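Local coordinates for protein putative methylase (Clostridium difficile, PDB 3LDU) that probably methylates guanine bases of ribosomal RNA and holds a bound GTP, at residues 9-14 with 40-45; 22-27 with 55-60. All blocks are in the same frame, centred on the assembly; numbering follows the deposited sequence.

Contact 1 (9-14 with 40-45); sequences LISPCF and ITYKTD
Strands 9-12 and 40-44, the first and third strands of the ferredoxin-like domain and adjacent in its sheet, run antiparallel, their axes 4.8 Å apart at closest approach. They illustrate how one aromatic residue can pack across a strand pair that the backbone already holds in register. L9 with Y42 and S11 with I40 form hydrogen-bonded pairs, and the nearly straight bond from L9 N to Y42 O measures 2.8 Å; I10 and T41 make the non-hydrogen-bonded pair between them.

The tight packing lies on the face of L9, S11, I40 and Y42. With CG in the crowded position between backbone N and carbonyl carbon (chi1 54°), the Y42 ring swings back over strand 9-12. L9 CB sits over one ring face, 4.0 Å from its centroid, as a CH-pi contact, while L9 CD1 reaches T44 CG2 at 3.8 Å. At the ring edge Y42 OH donates to S11 OG, 3.0 Å away; S11 OG also bonds R61 O, so this buried hydroxyl has two hydrogen-bond partners.

The other face is looser. I10 and T41 lie side by side, their side chains nearest at I10 CG1 and T41 OG1, 3.8 Å, and P12 and K43 point away, partly exposed.

Helix 18-27 packs on the Y42 face through I25, which meets both I40 and Y42, while strands 31-36 and 63-70 flank the pair and continue the sheet.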
ATOM      1  N   LEU A   9     -13.523  -4.953  -8.434  1.00 19.88           N
ATOM      2  CA  LEU A   9     -12.901  -4.345  -7.269  1.00 19.67           C
ATOM      3  C   LEU A   9     -12.085  -3.144  -7.703  1.00 23.02           C
ATOM      4  O   LEU A   9     -11.653  -3.049  -8.863  1.00 21.98           O
ATOM      5  CB  LEU A   9     -11.987  -5.351  -6.557  1.00 18.49           C
ATOM      6  CG  LEU A   9     -12.588  -6.709  -6.189  1.00 17.93           C
ATOM      7  CD1 LEU A   9     -11.578  -7.589  -5.465  1.00 20.04           C
ATOM      8  CD2 LEU A   9     -13.852  -6.529  -5.332  1.00 22.58           C
ATOM      9  N   ILE A  10     -11.887  -2.229  -6.763  1.00 19.90           N
ATOM     10  CA  ILE A  10     -11.037  -1.079  -6.974  1.00 19.59           C
ATOM     11  C   ILE A  10     -10.021  -0.975  -5.843  1.00 20.20           C
ATOM     12  O   ILE A  10     -10.385  -0.988  -4.655  1.00 19.03           O
ATOM     13  CB  ILE A  10     -11.867   0.200  -6.989  1.00 19.50           C
ATOM     14  CG1 ILE A  10     -12.983   0.093  -8.031  1.00 23.32           C
ATOM     15  CG2 ILE A  10     -10.963   1.429  -7.269  1.00 20.20           C
ATOM     16  CD1 ILE A  10     -13.970   1.214  -7.924  1.00 22.36           C
ATOM     17  N   SER A  11      -8.747  -0.858  -6.205  1.00 19.29           N
ATOM     18  CA  SER A  11      -7.719  -0.615  -5.203  1.00 22.61           C
ATOM     19  C   SER A  11      -7.002   0.695  -5.446  1.00 23.38           C
ATOM     20  O   SER A  11      -6.331   0.867  -6.459  1.00 22.57           O
ATOM     21  CB  SER A  11      -6.718  -1.762  -5.155  1.00 23.80           C
ATOM     22  OG  SER A  11      -7.307  -2.881  -4.519  1.00 30.97           O
ATOM     23  N   PRO A  12      -7.167   1.636  -4.516  1.00 21.71           N
ATOM     24  CA  PRO A  12      -6.452   2.902  -4.581  1.00 20.84           C
ATOM     25  C   PRO A  12      -4.985   2.651  -4.244  1.00 21.99           C
ATOM     26  O   PRO A  12      -4.644   1.671  -3.571  1.00 22.29           O
ATOM     27  CB  PRO A  12      -7.105   3.733  -3.463  1.00 25.17           C
ATOM     28  CG  PRO A  12      -8.356   2.997  -3.085  1.00 34.36           C
ATOM     29  CD  PRO A  12      -8.090   1.565  -3.368  1.00 20.92           C
ATOM     30  N   CYS A  13      -4.115   3.520  -4.728  1.00 27.73           N
ATOM     31  CA  CYS A  13      -2.704   3.445  -4.386  1.00 24.60           C
ATOM     32  C   CYS A  13      -2.132   4.830  -4.524  1.00 25.78           C
ATOM     33  O   CYS A  13      -2.743   5.697  -5.140  1.00 27.98           O
ATOM     34  CB  CYS A  13      -1.966   2.508  -5.340  1.00 17.46           C
ATOM     35  SG  CYS A  13      -2.056   3.009  -7.105  1.00 26.75           S
ATOM     36  N   PHE A  14      -0.956   5.050  -3.959  1.00 27.32           N
ATOM     37  CA  PHE A  14      -0.329   6.350  -4.138  1.00 33.63           C
ATOM     38  C   PHE A  14       0.096   6.546  -5.588  1.00 29.78           C
ATOM     39  O   PHE A  14       0.359   5.578  -6.303  1.00 30.11           O
ATOM     40  CB  PHE A  14       0.799   6.561  -3.130  1.00 35.32           C
ATOM     41  CG  PHE A  14       0.303   7.028  -1.790  1.00 45.75           C
ATOM     42  CD1 PHE A  14      -0.010   6.122  -0.794  1.00 49.23           C
ATOM     43  CD2 PHE A  14       0.100   8.377  -1.545  1.00 53.40           C
ATOM     44  CE1 PHE A  14      -0.487   6.555   0.431  1.00 51.55           C
ATOM     45  CE2 PHE A  14      -0.373   8.814  -0.324  1.00 54.87           C
ATOM     46  CZ  PHE A  14      -0.666   7.902   0.667  1.00 52.98           C
ATOM     47  N   ILE A  40      -6.627   1.332  -9.448  1.00 23.82           N
ATOM     48  CA  ILE A  40      -6.785   0.282 -10.442  1.00 19.54           C
ATOM     49  C   ILE A  40      -8.155  -0.373 -10.252  1.00 23.38           C
ATOM     50  O   ILE A  40      -8.543  -0.696  -9.126  1.00 25.21           O
ATOM     51  CB  ILE A  40      -5.706  -0.821 -10.269  1.00 24.94           C
ATOM     52  CG1 ILE A  40      -4.292  -0.222 -10.272  1.00 28.50           C
ATOM     53  CG2 ILE A  40      -5.830  -1.856 -11.362  1.00 23.14           C
ATOM     54  CD1 ILE A  40      -3.942   0.442 -11.574  1.00 29.36           C
ATOM     55  N   THR A  41      -8.872  -0.577 -11.349  1.00 22.13           N
ATOM     56  CA  THR A  41     -10.140  -1.306 -11.322  1.00 21.78           C
ATOM     57  C   THR A  41      -9.929  -2.647 -12.003  1.00 25.20           C
ATOM     58  O   THR A  41      -9.339  -2.713 -13.080  1.00 27.38           O
ATOM     59  CB  THR A  41     -11.245  -0.518 -12.044  1.00 24.12           C
ATOM     60  OG1 THR A  41     -11.389   0.767 -11.422  1.00 24.89           O
ATOM     61  CG2 THR A  41     -12.574  -1.274 -11.983  1.00 20.80           C
ATOM     62  N   TYR A  42     -10.371  -3.718 -11.355  1.00 21.81           N
ATOM     63  CA  TYR A  42     -10.123  -5.068 -11.856  1.00 21.56           C
ATOM     64  C   TYR A  42     -11.280  -6.031 -11.584  1.00 25.17           C
ATOM     65  O   TYR A  42     -12.091  -5.817 -10.677  1.00 26.65           O
ATOM     66  CB  TYR A  42      -8.795  -5.628 -11.309  1.00 21.78           C
ATOM     67  CG  TYR A  42      -8.632  -5.601  -9.793  1.00 22.89           C
ATOM     68  CD1 TYR A  42      -8.566  -6.777  -9.071  1.00 20.93           C
ATOM     69  CD2 TYR A  42      -8.518  -4.402  -9.100  1.00 22.44           C
ATOM     70  CE1 TYR A  42      -8.411  -6.771  -7.688  1.00 21.97           C
ATOM     71  CE2 TYR A  42      -8.359  -4.377  -7.704  1.00 23.75           C
ATOM     72  CZ  TYR A  42      -8.307  -5.568  -7.014  1.00 24.62           C
ATOM     73  OH  TYR A  42      -8.145  -5.563  -5.646  1.00 25.63           O
ATOM     74  N   LYS A  43     -11.350  -7.082 -12.395  1.00 30.65           N
ATOM     75  CA  LYS A  43     -12.399  -8.093 -12.288  1.00 24.82           C
ATOM     76  C   LYS A  43     -11.797  -9.336 -11.667  1.00 29.46           C
ATOM     77  O   LYS A  43     -10.670  -9.706 -11.993  1.00 28.60           O
ATOM     78  CB  LYS A  43     -12.937  -8.458 -13.673  1.00 32.57           C
ATOM     79  CG  LYS A  43     -14.362  -8.012 -13.932  1.00 46.60           C
ATOM     80  CD  LYS A  43     -14.818  -8.426 -15.324  1.00 60.54           C
ATOM     81  CE  LYS A  43     -15.239  -9.884 -15.359  1.00 68.43           C
ATOM     82  NZ  LYS A  43     -16.483 -10.099 -14.565  1.00 74.82           N
ATOM     83  N   THR A  44     -12.549  -9.983 -10.784  1.00 26.52           N
ATOM     84  CA  THR A  44     -12.069 -11.188 -10.110  1.00 23.07           C
ATOM     85  C   THR A  44     -13.174 -12.224 -10.008  1.00 31.49           C
ATOM     86  O   THR A  44     -14.341 -11.923 -10.252  1.00 32.55           O
ATOM     87  CB  THR A  44     -11.599 -10.885  -8.662  1.00 26.59           C
ATOM     88  OG1 THR A  44     -12.735 -10.761  -7.794  1.00 25.52           O
ATOM     89  CG2 THR A  44     -10.786  -9.585  -8.597  1.00 22.16           C
ATOM     90  N   ASP A  45     -12.792 -13.446  -9.654  1.00 30.65           N
ATOM     91  CA  ASP A  45     -13.750 -14.478  -9.293  1.00 34.11           C
ATOM     92  C   ASP A  45     -14.183 -14.282  -7.842  1.00 28.19           C
ATOM     93  O   ASP A  45     -13.889 -13.245  -7.231  1.00 26.36           O
ATOM     94  CB  ASP A  45     -13.145 -15.872  -9.497  1.00 41.70           C
ATOM     95  CG  ASP A  45     -11.879 -16.092  -8.679  1.00 39.71           C
ATOM     96  OD1 ASP A  45     -11.636 -15.330  -7.727  1.00 31.59           O
ATOM     97  OD2 ASP A  45     -11.126 -17.039  -8.985  1.00 43.68           O
TER

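Contact 2 (22-27 with 55-60); sequences AREITN and WLRCAE
The backbone that follows helix 48-55 presents two successive N-H groups to one carboxylate of helix 18-27, a worked example of a buried acid serving main chain instead of a side-chain base. At W55, the last helical residue, the carbonyl takes part through water: the water donates to W55 O at 2.8 Å and to E24 OE1 at 2.9 Å. The indole itself leads away from helix 18-27.

L56 is the first residue to leave helical geometry, and it supplies the apolar part. Its CD2 lies 3.6 Å from E24 CB and also meets I25 CG1, crossing I25 obliquely, so that leucine packs against the CB of the glutamate.

R57 N then gives a nearly straight bond (166°) to E24 OE1, 2.8 Å long. The arginine chain, extended from CG to NE, crosses E24 at about a right angle; its guanidinium goes on to M220 O through NH1, with NE 4.7 Å from E24 OE1.

Next, C58 N donates to E24 OE2, also at 2.8 Å but more bent, at 140°. C58 CB lies close to the same oxygen. Both carboxylate oxygens use their syn lone pairs. E24 CG lies beside its own backbone N, anti to the carbonyl carbon (chi1 -71°), and the chain extends from there to the two N-H groups.

Beyond A59, E60 turns to other partners, with a salt bridge to R180 and a bond to T182.

E24 OE1 also bonds Y189 OH of helix 181-189, joining the ferredoxin-like part to the methyltransferase part, so it is gripped by backbone, water and a tyrosine. Such a set of partners, with an arginine nearby, would favour the ionised form of this buried acid and fix the rotation of its carboxylate.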
ATOM      1  N   ALA A  22      -0.627  -2.930 -10.415  1.00 20.19           N
ATOM      2  CA  ALA A  22      -1.199  -3.648 -11.544  1.00 23.97           C
ATOM      3  C   ALA A  22      -0.497  -4.987 -11.743  1.00 22.23           C
ATOM      4  O   ALA A  22      -1.136  -6.002 -12.048  1.00 26.41           O
ATOM      5  CB  ALA A  22      -1.119  -2.805 -12.810  1.00 25.12           C
ATOM      6  N   ARG A  23       0.816  -4.990 -11.547  1.00 21.11           N
ATOM      7  CA  ARG A  23       1.607  -6.195 -11.696  1.00 23.54           C
ATOM      8  C   ARG A  23       1.187  -7.230 -10.641  1.00 21.76           C
ATOM      9  O   ARG A  23       1.058  -8.417 -10.944  1.00 20.56           O
ATOM     10  CB  ARG A  23       3.086  -5.829 -11.554  1.00 24.80           C
ATOM     11  CG  ARG A  23       4.065  -6.948 -11.706  1.00 30.17           C
ATOM     12  CD  ARG A  23       5.468  -6.374 -11.522  1.00 31.90           C
ATOM     13  NE  ARG A  23       5.765  -5.324 -12.499  1.00 36.71           N
ATOM     14  CZ  ARG A  23       6.798  -4.482 -12.406  1.00 44.47           C
ATOM     15  NH1 ARG A  23       7.618  -4.543 -11.365  1.00 41.90           N
ATOM     16  NH2 ARG A  23       6.998  -3.564 -13.345  1.00 40.01           N
ATOM     17  N   GLU A  24       0.967  -6.772  -9.409  1.00 20.49           N
ATOM     18  CA  GLU A  24       0.538  -7.664  -8.324  1.00 20.14           C
ATOM     19  C   GLU A  24      -0.822  -8.292  -8.641  1.00 18.94           C
ATOM     20  O   GLU A  24      -1.044  -9.484  -8.415  1.00 20.21           O
ATOM     21  CB  GLU A  24       0.366  -6.883  -7.020  1.00 21.54           C
ATOM     22  CG  GLU A  24       1.637  -6.393  -6.350  1.00 22.03           C
ATOM     23  CD  GLU A  24       1.341  -5.952  -4.921  1.00 20.84           C
ATOM     24  OE1 GLU A  24       1.635  -6.731  -3.995  1.00 22.34           O
ATOM     25  OE2 GLU A  24       0.762  -4.862  -4.730  1.00 22.26           O
ATOM     26  N   ILE A  25      -1.736  -7.464  -9.121  1.00 17.86           N
ATOM     27  CA  ILE A  25      -3.082  -7.914  -9.463  1.00 18.27           C
ATOM     28  C   ILE A  25      -3.023  -8.932 -10.591  1.00 21.48           C
ATOM     29  O   ILE A  25      -3.695  -9.963 -10.554  1.00 22.09           O
ATOM     30  CB  ILE A  25      -3.962  -6.725  -9.873  1.00 17.95           C
ATOM     31  CG1 ILE A  25      -4.234  -5.844  -8.648  1.00 21.55           C
ATOM     32  CG2 ILE A  25      -5.294  -7.210 -10.503  1.00 19.65           C
ATOM     33  CD1 ILE A  25      -4.813  -4.463  -8.999  1.00 20.88           C
ATOM     34  N   THR A  26      -2.159  -8.664 -11.566  1.00 22.40           N
ATOM     35  CA  THR A  26      -1.992  -9.576 -12.689  1.00 28.51           C
ATOM     36  C   THR A  26      -1.451 -10.914 -12.180  1.00 27.13           C
ATOM     37  O   THR A  26      -1.887 -11.976 -12.622  1.00 25.93           O
ATOM     38  CB  THR A  26      -1.069  -8.956 -13.768  1.00 24.99           C
ATOM     39  OG1 THR A  26      -1.672  -7.752 -14.255  1.00 23.61           O
ATOM     40  CG2 THR A  26      -0.871  -9.915 -14.932  1.00 24.17           C
ATOM     41  N   ASN A  27      -0.516 -10.855 -11.233  1.00 20.70           N
ATOM     42  CA  ASN A  27       0.083 -12.075 -10.678  1.00 23.02           C
ATOM     43  C   ASN A  27      -0.923 -12.908  -9.870  1.00 25.71           C
ATOM     44  O   ASN A  27      -0.724 -14.104  -9.688  1.00 28.70           O
ATOM     45  CB  ASN A  27       1.335 -11.751  -9.838  1.00 19.88           C
ATOM     46  CG  ASN A  27       2.612 -11.690 -10.676  1.00 26.94           C
ATOM     47  OD1 ASN A  27       3.471 -10.820 -10.464  1.00 36.33           O
ATOM     48  ND2 ASN A  27       2.750 -12.610 -11.624  1.00 27.71           N
ATOM     49  N   TRP A  55      -3.143 -10.537  -0.188  1.00 20.93           N
ATOM     50  CA  TRP A  55      -1.904 -10.603  -0.958  1.00 21.16           C
ATOM     51  C   TRP A  55      -1.366  -9.273  -1.486  1.00 20.15           C
ATOM     52  O   TRP A  55      -0.160  -9.149  -1.709  1.00 21.28           O
ATOM     53  CB  TRP A  55      -2.060 -11.595  -2.126  1.00 22.53           C
ATOM     54  CG  TRP A  55      -1.975 -13.031  -1.678  1.00 21.27           C
ATOM     55  CD1 TRP A  55      -3.015 -13.912  -1.503  1.00 22.85           C
ATOM     56  CD2 TRP A  55      -0.788 -13.724  -1.294  1.00 23.50           C
ATOM     57  NE1 TRP A  55      -2.529 -15.121  -1.056  1.00 24.29           N
ATOM     58  CE2 TRP A  55      -1.168 -15.032  -0.916  1.00 21.41           C
ATOM     59  CE3 TRP A  55       0.569 -13.377  -1.240  1.00 23.57           C
ATOM     60  CZ2 TRP A  55      -0.242 -15.987  -0.499  1.00 20.63           C
ATOM     61  CZ3 TRP A  55       1.482 -14.318  -0.819  1.00 25.38           C
ATOM     62  CH2 TRP A  55       1.077 -15.608  -0.454  1.00 24.44           C
ATOM     63  N   LEU A  56      -2.230  -8.284  -1.705  1.00 18.53           N
ATOM     64  CA  LEU A  56      -1.736  -7.045  -2.315  1.00 18.75           C
ATOM     65  C   LEU A  56      -0.907  -6.202  -1.333  1.00 19.74           C
ATOM     66  O   LEU A  56      -1.400  -5.813  -0.265  1.00 21.05           O
ATOM     67  CB  LEU A  56      -2.912  -6.229  -2.880  1.00 15.66           C
ATOM     68  CG  LEU A  56      -3.680  -6.921  -3.999  1.00 19.25           C
ATOM     69  CD1 LEU A  56      -4.864  -6.035  -4.425  1.00 23.22           C
ATOM     70  CD2 LEU A  56      -2.772  -7.224  -5.192  1.00 22.74           C
ATOM     71  N   ARG A  57       0.348  -5.919  -1.702  1.00 18.09           N
ATOM     72  CA  ARG A  57       1.265  -5.150  -0.856  1.00 18.19           C
ATOM     73  C   ARG A  57       1.275  -3.665  -1.175  1.00 18.85           C
ATOM     74  O   ARG A  57       1.705  -2.865  -0.351  1.00 22.53           O
ATOM     75  CB  ARG A  57       2.693  -5.685  -0.993  1.00 16.58           C
ATOM     76  CG  ARG A  57       2.802  -7.178  -0.799  1.00 19.60           C
ATOM     77  CD  ARG A  57       4.236  -7.660  -0.857  1.00 24.09           C
ATOM     78  NE  ARG A  57       4.302  -9.116  -0.978  1.00 23.67           N
ATOM     79  CZ  ARG A  57       4.419  -9.942   0.051  1.00 20.87           C
ATOM     80  NH1 ARG A  57       4.484  -9.457   1.294  1.00 23.62           N
ATOM     81  NH2 ARG A  57       4.456 -11.249  -0.159  1.00 23.91           N
ATOM     82  N   CYS A  58       0.795  -3.297  -2.363  1.00 17.30           N
ATOM     83  CA  CYS A  58       0.832  -1.893  -2.794  1.00 17.23           C
ATOM     84  C   CYS A  58      -0.532  -1.200  -2.834  1.00 20.32           C
ATOM     85  O   CYS A  58      -0.634  -0.028  -3.175  1.00 22.98           O
ATOM     86  CB  CYS A  58       1.529  -1.788  -4.148  1.00 22.51           C
ATOM     87  SG  CYS A  58       3.285  -2.274  -4.045  1.00 23.95           S
ATOM     88  N   ALA A  59      -1.582  -1.941  -2.485  1.00 20.01           N
ATOM     89  CA  ALA A  59      -2.926  -1.375  -2.423  1.00 22.99           C
ATOM     90  C   ALA A  59      -3.152  -0.718  -1.075  1.00 18.63           C
ATOM     91  O   ALA A  59      -2.763  -1.267  -0.050  1.00 18.51           O
ATOM     92  CB  ALA A  59      -3.970  -2.485  -2.631  1.00 18.18           C
ATOM     93  N   GLU A  60      -3.809   0.436  -1.060  1.00 16.91           N
ATOM     94  CA  GLU A  60      -4.119   1.067   0.221  1.00 19.74           C
ATOM     95  C   GLU A  60      -5.389   0.471   0.815  1.00 23.73           C
ATOM     96  O   GLU A  60      -5.612   0.562   2.018  1.00 23.18           O
ATOM     97  CB  GLU A  60      -4.292   2.577   0.077  1.00 20.80           C
ATOM     98  CG  GLU A  60      -3.055   3.288  -0.425  1.00 23.79           C
ATOM     99  CD  GLU A  60      -1.873   3.147   0.522  1.00 29.03           C
ATOM    100  OE1 GLU A  60      -2.069   3.235   1.755  1.00 23.41           O
ATOM    101  OE2 GLU A  60      -0.741   2.973   0.019  1.00 33.85           O
TER
HETATM  102  O   HOH W   1       1.168  -9.619  -4.088  1.00 28.47           O

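From the N terminus the chain runs through strand 7-12, helix 18-27, the hairpin of strands 31-36 and 39-44, helix 48-55 and then strand 63-70: the beta-alpha-beta-beta-alpha-beta order of a ferredoxin-like fold. Contact 1 closes the loop that carries helix 18-27 and strand 31-36, and contact 2 closes the one that carries the hairpin and helix 48-55. Their segments alternate, so the two closures cross rather than nest. Contact 1 joins neighbouring strands of the sheet; contact 2 ties the first helix to the exit of the second. They meet where Y42 OH packs against L56 CD1 at 3.5 Å, and where E60 N probably bonds P12 O.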